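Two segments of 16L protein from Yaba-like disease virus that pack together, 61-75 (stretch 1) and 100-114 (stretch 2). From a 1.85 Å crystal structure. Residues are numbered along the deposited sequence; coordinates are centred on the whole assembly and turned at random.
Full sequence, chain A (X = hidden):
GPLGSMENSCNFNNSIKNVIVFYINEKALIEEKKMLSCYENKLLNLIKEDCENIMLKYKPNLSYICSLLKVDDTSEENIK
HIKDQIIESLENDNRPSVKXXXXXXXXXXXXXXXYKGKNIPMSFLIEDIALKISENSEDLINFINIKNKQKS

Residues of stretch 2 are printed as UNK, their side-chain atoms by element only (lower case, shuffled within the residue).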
ATOM      1  N   ASN A  61       7.044 -10.375   8.175  1.00 33.07           N
ATOM      2  CA  ASN A  61       7.831  -9.784   7.096  1.00 34.61           C
ATOM      3  C   ASN A  61       7.603  -8.283   7.026  1.00 35.72           C
ATOM      4  O   ASN A  61       8.548  -7.505   6.827  1.00 31.73           O
ATOM      5  CB  ASN A  61       7.456 -10.446   5.772  1.00 33.39           C
ATOM      6  CG  ASN A  61       7.521 -11.943   5.844  1.00 36.50           C
ATOM      7  OD1 ASN A  61       6.620 -12.602   6.390  1.00 31.91           O
ATOM      8  ND2 ASN A  61       8.590 -12.503   5.304  1.00 37.58           N
ATOM      9  N   LEU A  62       6.348  -7.859   7.173  1.00 28.87           N
ATOM     10  CA  LEU A  62       6.042  -6.437   7.195  1.00 25.43           C
ATOM     11  C   LEU A  62       6.606  -5.768   8.441  1.00 29.16           C
ATOM     12  O   LEU A  62       7.115  -4.644   8.365  1.00 34.42           O
ATOM     13  CB  LEU A  62       4.527  -6.230   7.133  1.00 34.58           C
ATOM     14  CG  LEU A  62       3.841  -6.685   5.844  1.00 29.46           C
ATOM     15  CD1 LEU A  62       2.324  -6.668   5.999  1.00 34.11           C
ATOM     16  CD2 LEU A  62       4.227  -5.823   4.663  1.00 28.36           C
ATOM     17  N   SER A  63       6.501  -6.426   9.599  1.00 31.85           N
ATOM     18  CA  SER A  63       7.065  -5.859  10.822  1.00 32.93           C
ATOM     19  C   SER A  63       8.570  -5.690  10.699  1.00 34.75           C
ATOM     20  O   SER A  63       9.140  -4.725  11.224  1.00 33.37           O
ATOM     21  CB  SER A  63       6.745  -6.742  12.030  1.00 35.62           C
ATOM     22  OG  SER A  63       5.349  -6.848  12.245  1.00 48.88           O
ATOM     23  N   TYR A  64       9.232  -6.634  10.027  1.00 36.58           N
ATOM     24  CA  TYR A  64      10.667  -6.519   9.791  1.00 29.11           C
ATOM     25  C   TYR A  64      10.977  -5.283   8.957  1.00 35.22           C
ATOM     26  O   TYR A  64      11.873  -4.500   9.286  1.00 34.19           O
ATOM     27  CB  TYR A  64      11.164  -7.791   9.111  1.00 33.62           C
ATOM     28  CG  TYR A  64      12.547  -7.706   8.489  1.00 31.44           C
ATOM     29  CD1 TYR A  64      13.685  -7.727   9.278  1.00 34.61           C
ATOM     30  CD2 TYR A  64      12.703  -7.648   7.117  1.00 31.97           C
ATOM     31  CE1 TYR A  64      14.938  -7.659   8.716  1.00 36.38           C
ATOM     32  CE2 TYR A  64      13.951  -7.580   6.543  1.00 37.67           C
ATOM     33  CZ  TYR A  64      15.068  -7.595   7.346  1.00 36.99           C
ATOM     34  OH  TYR A  64      16.320  -7.533   6.774  1.00 42.48           O
ATOM     35  N   ILE A  65      10.221  -5.076   7.879  1.00 30.08           N
ATOM     36  CA  ILE A  65      10.410  -3.885   7.060  1.00 27.67           C
ATOM     37  C   ILE A  65      10.246  -2.634   7.912  1.00 32.18           C
ATOM     38  O   ILE A  65      11.054  -1.699   7.848  1.00 31.77           O
ATOM     39  CB  ILE A  65       9.425  -3.897   5.881  1.00 27.21           C
ATOM     40  CG1 ILE A  65       9.763  -5.068   4.951  1.00 32.47           C
ATOM     41  CG2 ILE A  65       9.455  -2.556   5.129  1.00 27.12           C
ATOM     42  CD1 ILE A  65       8.710  -5.327   3.893  1.00 29.58           C
ATOM     43  N   CYS A  66       9.188  -2.601   8.723  1.00 28.04           N
ATOM     44  CA  CYS A  66       8.955  -1.449   9.580  1.00 26.85           C
ATOM     45  C   CYS A  66      10.115  -1.227  10.542  1.00 34.56           C
ATOM     46  O   CYS A  66      10.423  -0.083  10.898  1.00 32.94           O
ATOM     47  CB  CYS A  66       7.649  -1.638  10.352  1.00 34.21           C
ATOM     48  SG  CYS A  66       6.166  -1.580   9.307  1.00 34.24           S
ATOM     49  N   SER A  67      10.750  -2.306  11.005  1.00 35.33           N
ATOM     50  CA  SER A  67      11.943  -2.148  11.833  1.00 37.58           C
ATOM     51  C   SER A  67      13.056  -1.482  11.038  1.00 33.33           C
ATOM     52  O   SER A  67      13.735  -0.574  11.532  1.00 36.85           O
ATOM     53  CB  SER A  67      12.420  -3.499  12.370  1.00 31.84           C
ATOM     54  OG  SER A  67      13.624  -3.341  13.094  1.00 35.36           O
ATOM     55  N   LEU A  68      13.263  -1.924   9.801  1.00 38.79           N
ATOM     56  CA  LEU A  68      14.267  -1.277   8.966  1.00 31.51           C
ATOM     57  C   LEU A  68      13.940   0.196   8.769  1.00 35.32           C
ATOM     58  O   LEU A  68      14.827   1.053   8.849  1.00 37.61           O
ATOM     59  CB  LEU A  68      14.361  -1.976   7.612  1.00 34.59           C
ATOM     60  CG  LEU A  68      14.807  -3.433   7.603  1.00 37.97           C
ATOM     61  CD1 LEU A  68      14.836  -3.940   6.158  1.00 30.15           C
ATOM     62  CD2 LEU A  68      16.164  -3.603   8.250  1.00 35.93           C
ATOM     63  N   LEU A  69      12.666   0.507   8.515  1.00 34.36           N
ATOM     64  CA  LEU A  69      12.239   1.878   8.246  1.00 29.90           C
ATOM     65  C   LEU A  69      12.200   2.748   9.495  1.00 37.00           C
ATOM     66  O   LEU A  69      11.923   3.949   9.380  1.00 37.94           O
ATOM     67  CB  LEU A  69      10.851   1.879   7.605  1.00 29.53           C
ATOM     68  CG  LEU A  69      10.711   1.146   6.278  1.00 34.32           C
ATOM     69  CD1 LEU A  69       9.239   1.007   5.924  1.00 32.86           C
ATOM     70  CD2 LEU A  69      11.462   1.892   5.204  1.00 35.43           C
ATOM     71  N   LYS A  70      12.446   2.176  10.673  1.00 31.03           N
ATOM     72  CA  LYS A  70      12.415   2.922  11.937  1.00 33.33           C
ATOM     73  C   LYS A  70      11.080   3.650  12.113  1.00 38.57           C
ATOM     74  O   LYS A  70      11.031   4.841  12.427  1.00 38.89           O
ATOM     75  CB  LYS A  70      13.585   3.905  12.009  1.00 49.50           C
ATOM     76  CG  LYS A  70      14.941   3.276  11.697  1.00 75.35           C
ATOM     77  CD  LYS A  70      16.006   4.328  11.382  1.00 68.14           C
ATOM     78  CE  LYS A  70      16.465   5.056  12.628  1.00 87.88           C
ATOM     79  NZ  LYS A  70      17.191   4.147  13.560  1.00123.64           N
ATOM     80  N   VAL A  71       9.984   2.910  11.939  1.00 37.47           N
ATOM     81  CA  VAL A  71       8.660   3.529  11.946  1.00 38.37           C
ATOM     82  C   VAL A  71       8.311   4.136  13.290  1.00 37.84           C
ATOM     83  O   VAL A  71       7.325   4.878  13.390  1.00 43.69           O
ATOM     84  CB  VAL A  71       7.568   2.517  11.561  1.00 42.94           C
ATOM     85  CG1 VAL A  71       7.810   2.001  10.158  1.00 42.64           C
ATOM     86  CG2 VAL A  71       7.500   1.392  12.601  1.00 42.29           C
ATOM     87  N   ASP A  72       9.054   3.809  14.343  1.00 46.93           N
ATOM     88  CA  ASP A  72       8.798   4.460  15.620  1.00 51.66           C
ATOM     89  C   ASP A  72       9.187   5.934  15.585  1.00 56.34           C
ATOM     90  O   ASP A  72       8.703   6.710  16.413  1.00 58.99           O
ATOM     91  CB  ASP A  72       9.542   3.726  16.737  1.00 55.74           C
ATOM     92  CG  ASP A  72      11.053   3.812  16.593  1.00 84.52           C
ATOM     93  OD1 ASP A  72      11.660   4.703  17.224  1.00108.17           O
ATOM     94  OD2 ASP A  72      11.630   2.996  15.842  1.00 93.64           O
ATOM     95  N   ASP A  73      10.027   6.339  14.633  1.00 59.86           N
ATOM     96  CA  ASP A  73      10.473   7.724  14.511  1.00 63.44           C
ATOM     97  C   ASP A  73       9.517   8.453  13.573  1.00 59.98           C
ATOM     98  O   ASP A  73       9.551   8.238  12.359  1.00 40.56           O
ATOM     99  CB  ASP A  73      11.911   7.765  13.996  1.00 52.33           C
ATOM    100  CG  ASP A  73      12.443   9.177  13.818  1.00 51.50           C
ATOM    101  OD1 ASP A  73      11.653  10.140  13.869  1.00 47.70           O
ATOM    102  OD2 ASP A  73      13.665   9.324  13.628  1.00 44.91           O
ATOM    103  N   THR A  74       8.657   9.310  14.132  1.00 45.67           N
ATOM    104  CA  THR A  74       7.654  10.017  13.343  1.00 43.40           C
ATOM    105  C   THR A  74       8.083  11.429  12.975  1.00 45.39           C
ATOM    106  O   THR A  74       7.243  12.230  12.551  1.00 44.34           O
ATOM    107  CB  THR A  74       6.314  10.072  14.089  1.00 48.95           C
ATOM    108  OG1 THR A  74       6.500  10.675  15.376  1.00 48.05           O
ATOM    109  CG2 THR A  74       5.734   8.678  14.248  1.00 49.64           C
ATOM    110  N   SER A  75       9.362  11.757  13.128  1.00 42.22           N
ATOM    111  CA  SER A  75       9.829  13.074  12.731  1.00 59.80           C
ATOM    112  C   SER A  75       9.606  13.278  11.236  1.00 41.24           C
ATOM    113  O   SER A  75       9.526  12.323  10.455  1.00 38.78           O
ATOM    114  CB  SER A  75      11.311  13.236  13.062  1.00 58.70           C
ATOM    115  OG  SER A  75      12.079  12.338  12.283  1.00 42.63           O
ATOM    116  N   UNK A 100       0.047  -4.193  -3.936  1.00 26.43           N
ATOM    117  CA  UNK A 100      -0.831  -4.663  -2.872  1.00 27.80           C
ATOM    118  C   UNK A 100      -0.052  -4.857  -1.582  1.00 34.89           C
ATOM    119  O   UNK A 100      -0.489  -4.423  -0.512  1.00 31.06           O
ATOM    120  c   UNK A 100      -2.538  -5.797  -4.419  1.00 30.70           C
ATOM    121  c   UNK A 100      -3.051  -7.138  -4.814  1.00 30.30           C
ATOM    122  c   UNK A 100      -1.514  -5.956  -3.292  1.00 25.55           C
ATOM    123  c   UNK A 100      -3.711  -4.898  -3.986  1.00 28.63           C
ATOM    124  N   UNK A 101       1.131  -5.470  -1.672  1.00 30.32           N
ATOM    125  CA  UNK A 101       1.950  -5.644  -0.480  1.00 26.16           C
ATOM    126  C   UNK A 101       2.291  -4.303   0.150  1.00 23.97           C
ATOM    127  O   UNK A 101       2.301  -4.174   1.380  1.00 29.36           O
ATOM    128  c   UNK A 101       3.226  -6.409  -0.814  1.00 32.41           C
ATOM    129  N   UNK A 102       2.563  -3.284  -0.670  1.00 25.89           N
ATOM    130  CA  UNK A 102       2.916  -1.980  -0.111  1.00 27.10           C
ATOM    131  C   UNK A 102       1.709  -1.348   0.590  1.00 31.16           C
ATOM    132  O   UNK A 102       1.855  -0.673   1.618  1.00 28.03           O
ATOM    133  c   UNK A 102       4.903  -1.571  -1.569  1.00 28.68           C
ATOM    134  c   UNK A 102       5.509  -0.894  -2.785  1.00 29.03           C
ATOM    135  c   UNK A 102       3.502  -1.067  -1.202  1.00 27.63           C
ATOM    136  c   UNK A 102       3.566   0.375  -0.721  1.00 27.57           C
ATOM    137  N   UNK A 103       0.503  -1.539   0.058  1.00 28.59           N
ATOM    138  CA  UNK A 103      -0.670  -1.018   0.765  1.00 23.99           C
ATOM    139  C   UNK A 103      -0.764  -1.653   2.143  1.00 24.42           C
ATOM    140  O   UNK A 103      -1.022  -0.974   3.141  1.00 29.39           O
ATOM    141  c   UNK A 103      -1.953  -1.248  -0.052  1.00 25.90           C
ATOM    142  c   UNK A 103      -3.204  -0.844   0.762  1.00 28.18           C
ATOM    143  c   UNK A 103      -1.871  -0.459  -1.358  1.00 24.43           C
ATOM    144  c   UNK A 103      -2.962  -0.808  -2.359  1.00 29.87           C
ATOM    145  N   UNK A 104      -0.522  -2.961   2.225  1.00 24.37           N
ATOM    146  CA  UNK A 104      -0.518  -3.615   3.529  1.00 28.03           C
ATOM    147  C   UNK A 104       0.583  -3.057   4.420  1.00 28.88           C
ATOM    148  O   UNK A 104       0.399  -2.908   5.633  1.00 26.90           O
ATOM    149  c   UNK A 104      -0.350  -5.125   3.371  1.00 31.44           C
ATOM    150  o   UNK A 104      -1.412  -5.681   2.623  1.00 34.76           O
ATOM    151  N   UNK A 105       1.752  -2.776   3.843  1.00 27.68           N
ATOM    152  CA  UNK A 105       2.849  -2.214   4.621  1.00 28.20           C
ATOM    153  C   UNK A 105       2.456  -0.869   5.226  1.00 29.30           C
ATOM    154  O   UNK A 105       2.688  -0.613   6.416  1.00 30.25           O
ATOM    155  c   UNK A 105       5.274  -1.366   4.385  1.00 30.21           C
ATOM    156  c   UNK A 105       6.326  -1.098   3.339  1.00 26.79           C
ATOM    157  c   UNK A 105       4.087  -2.066   3.726  1.00 28.99           C
ATOM    158  c   UNK A 105       5.824  -2.176   5.549  1.00 32.07           C
ATOM    159  N   UNK A 106       1.851   0.007   4.421  1.00 25.08           N
ATOM    160  CA  UNK A 106       1.407   1.312   4.926  1.00 25.59           C
ATOM    161  C   UNK A 106       0.404   1.124   6.049  1.00 28.61           C
ATOM    162  O   UNK A 106       0.451   1.832   7.065  1.00 26.95           O
ATOM    163  c   UNK A 106       0.805   2.157   3.785  1.00 29.31           C
ATOM    164  c   UNK A 106       1.184   2.765   1.397  1.00 67.50           C
ATOM    165  c   UNK A 106       0.312   3.528   4.285  1.00 30.65           C
ATOM    166  c   UNK A 106       1.825   2.396   2.676  1.00 37.31           C
ATOM    167  N   UNK A 107      -0.514   0.167   5.897  1.00 34.40           N
ATOM    168  CA  UNK A 107      -1.481  -0.088   6.970  1.00 32.56           C
ATOM    169  C   UNK A 107      -0.771  -0.393   8.278  1.00 38.51           C
ATOM    170  O   UNK A 107      -1.129   0.142   9.338  1.00 35.49           O
ATOM    171  o   UNK A 107      -3.198  -0.898   5.483  1.00 45.82           O
ATOM    172  c   UNK A 107      -2.403  -1.247   6.594  1.00 37.40           C
ATOM    173  N   UNK A 108       0.244  -1.257   8.226  1.00 34.45           N
ATOM    174  CA  UNK A 108       0.988  -1.566   9.440  1.00 36.15           C
ATOM    175  C   UNK A 108       1.727  -0.343   9.967  1.00 36.25           C
ATOM    176  O   UNK A 108       1.742  -0.105  11.178  1.00 39.10           O
ATOM    177  c   UNK A 108       2.697  -5.685  10.138  1.00 32.54           C
ATOM    178  c   UNK A 108       1.977  -2.694   9.194  1.00 35.23           C
ATOM    179  c   UNK A 108       2.783  -3.021  10.443  1.00 40.81           C
ATOM    180  s   UNK A 108       3.920  -4.375  10.151  1.00 37.95           S
ATOM    181  N   UNK A 109       2.375   0.425   9.086  1.00 33.61           N
ATOM    182  CA  UNK A 109       3.088   1.622   9.538  1.00 36.18           C
ATOM    183  C   UNK A 109       2.149   2.507  10.336  1.00 37.19           C
ATOM    184  O   UNK A 109       2.476   2.972  11.434  1.00 40.16           O
ATOM    185  c   UNK A 109       3.692   2.379   8.343  1.00 35.21           C
ATOM    186  c   UNK A 109       4.754   1.518   7.663  1.00 32.30           C
ATOM    187  c   UNK A 109       5.307   2.104   6.379  1.00 36.11           C
ATOM    188  c   UNK A 109       4.329   3.708   8.803  1.00 36.42           C
ATOM    189  N   UNK A 110       0.952   2.729   9.795  1.00 31.35           N
ATOM    190  CA  UNK A 110      -0.023   3.599  10.441  1.00 38.81           C
ATOM    191  C   UNK A 110      -0.470   3.003  11.769  1.00 44.28           C
ATOM    192  O   UNK A 110      -0.608   3.712  12.778  1.00 41.18           O
ATOM    193  c   UNK A 110      -1.200   3.830   9.476  1.00 51.15           C
ATOM    194  c   UNK A 110      -0.835   4.918   8.457  1.00 42.05           C
ATOM    195  c   UNK A 110      -2.463   4.184  10.197  1.00 86.99           C
ATOM    196  N   UNK A 111      -0.709   1.688  11.793  1.00 40.27           N
ATOM    197  CA  UNK A 111      -1.129   1.043  13.033  1.00 43.31           C
ATOM    198  C   UNK A 111      -0.023   1.076  14.081  1.00 51.55           C
ATOM    199  O   UNK A 111      -0.311   1.135  15.281  1.00 55.23           O
ATOM    200  c   UNK A 111      -1.563  -0.396  12.754  1.00 49.12           C
ATOM    201  o   UNK A 111      -4.460  -2.145  11.291  1.00 80.91           O
ATOM    202  o   UNK A 111      -2.493  -2.855  11.962  1.00 87.83           O
ATOM    203  c   UNK A 111      -3.308  -1.937  11.727  1.00 96.00           C
ATOM    204  c   UNK A 111      -2.884  -0.501  11.986  1.00 81.95           C
ATOM    205  N   UNK A 112       1.241   1.048  13.655  1.00 50.85           N
ATOM    206  CA  UNK A 112       2.347   1.074  14.609  1.00 49.89           C
ATOM    207  C   UNK A 112       2.602   2.480  15.143  1.00 56.07           C
ATOM    208  O   UNK A 112       2.618   2.692  16.359  1.00 55.12           O
ATOM    209  c   UNK A 112       4.923  -3.367  13.428  1.00 75.09           C
ATOM    210  c   UNK A 112       3.610  -0.979  13.850  1.00 53.74           C
ATOM    211  s   UNK A 112       5.129  -1.608  13.141  1.00 52.86           S
ATOM    212  c   UNK A 112       3.613   0.519  13.961  1.00 48.80           C
ATOM    213  N   UNK A 113       2.814   3.450  14.254  1.00 57.81           N
ATOM    214  CA  UNK A 113       3.206   4.788  14.681  1.00 50.27           C
ATOM    215  C   UNK A 113       2.025   5.638  15.173  1.00 49.81           C
ATOM    216  O   UNK A 113       2.206   6.834  15.419  1.00 55.40           O
ATOM    217  o   UNK A 113       1.845   5.907  12.491  1.00 58.05           O
ATOM    218  c   UNK A 113       3.070   5.945  12.399  1.00 57.44           C
ATOM    219  c   UNK A 113       3.966   5.503  13.545  1.00 49.82           C
ATOM    220  n   UNK A 113       3.694   6.392  11.310  1.00 53.11           N
ATOM    221  N   UNK A 114       0.836   5.057  15.335  1.00 52.09           N
ATOM    222  CA  UNK A 114      -0.284   5.778  15.918  1.00 55.29           C
ATOM    223  C   UNK A 114      -0.817   6.926  15.089  1.00 55.33           C
ATOM    224  O   UNK A 114      -1.377   7.872  15.641  1.00 50.16           O
TER
HETATM  225  O   HOH W   1       6.811   6.713  11.389  1.00 46.47           O

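Position 100 carries four carbons forked at the second and lies out of reach of stretch 1; it is Leu100. A single carbon at position 101, where the backbone O lies 4.1 Å from Leu62 CD2, defines Ala101. Positions 102 and 103 each have four carbons, forked at the first with one arm two carbons long, and neither touches stretch 1: Ile102, its CA-to-CB bond pointing away, and Ile103.

At position 104 one carbon is followed by one oxygen, its CB 4.1 Å from Leu62 CD1. This is Ser104, its hydroxyl hydrogen-bonded elsewhere in the structure. Position 105 has four carbons forked at the second, and its end approaches Leu62, Ile65, Cys66 and Leu69. It is Leu105; CA-to-CB points sideways, yet chi1 t and chi2 p bring CD1 within 3.7 Å of Ile65 CG2.

Position 106, four carbons forked at the first with a two-carbon arm, has its CA-to-CB bond pointing away from stretch 1 and is Ile106. One carbon and one oxygen at position 107, without contact to stretch 1, give Ser107, whose OG donates to Ile103 O at 3.2 Å.

The unbranched chain at position 108, two carbons, a sulfur and a carbon, reaches Leu62, Ser63 and Cys66. It is Met108, with SD 3.3 Å from Ser63 N and CE 3.6 Å from Leu62 CB. Position 109 has four carbons forked at the first with one longer arm, directed at Cys66, Leu69 and Val71: Ile109, whose CG1 lies 3.8 Å from Cys66 SG.

Three carbons forked at the first, out of reach, make position 110 Val110. Three carbons ending in two oxygens, without contact to stretch 1, make position 111 Glu111. Position 112 repeats the unbranched sulfur-containing chain beside Ser63, Cys66 and Val71; it is Met112, its SD 3.9 Å from Val71 CG2.

At position 113 two carbons, the second bearing one oxygen and one nitrogen, lie beside Val71 and Thr74, with CB 3.4 Å from Val71 O and 3.7 Å from Thr74 CG2; this is Asn113. Position 114 has no side-chain atoms and positive phi, which favours glycine: Gly114.

The contact is chiefly apolar, with no direct hydrogen bond between the stretches. The helices cross at -64°, and Leu62 and Cys66, one turn apart, act as knobs: Leu62 sits among Ala101, Ser104, Leu105 and Met108, and Cys66 among Leu105, Met108, Ile109 and Met112. Beyond the first helix, Val71 extends the packing, and one water joins the stretches, donating to Val71 O (2.8 Å) and accepting from Asn113 ND2 (3.1 Å).

Stretch 2 100-114: LAIISLISMIVEMNG
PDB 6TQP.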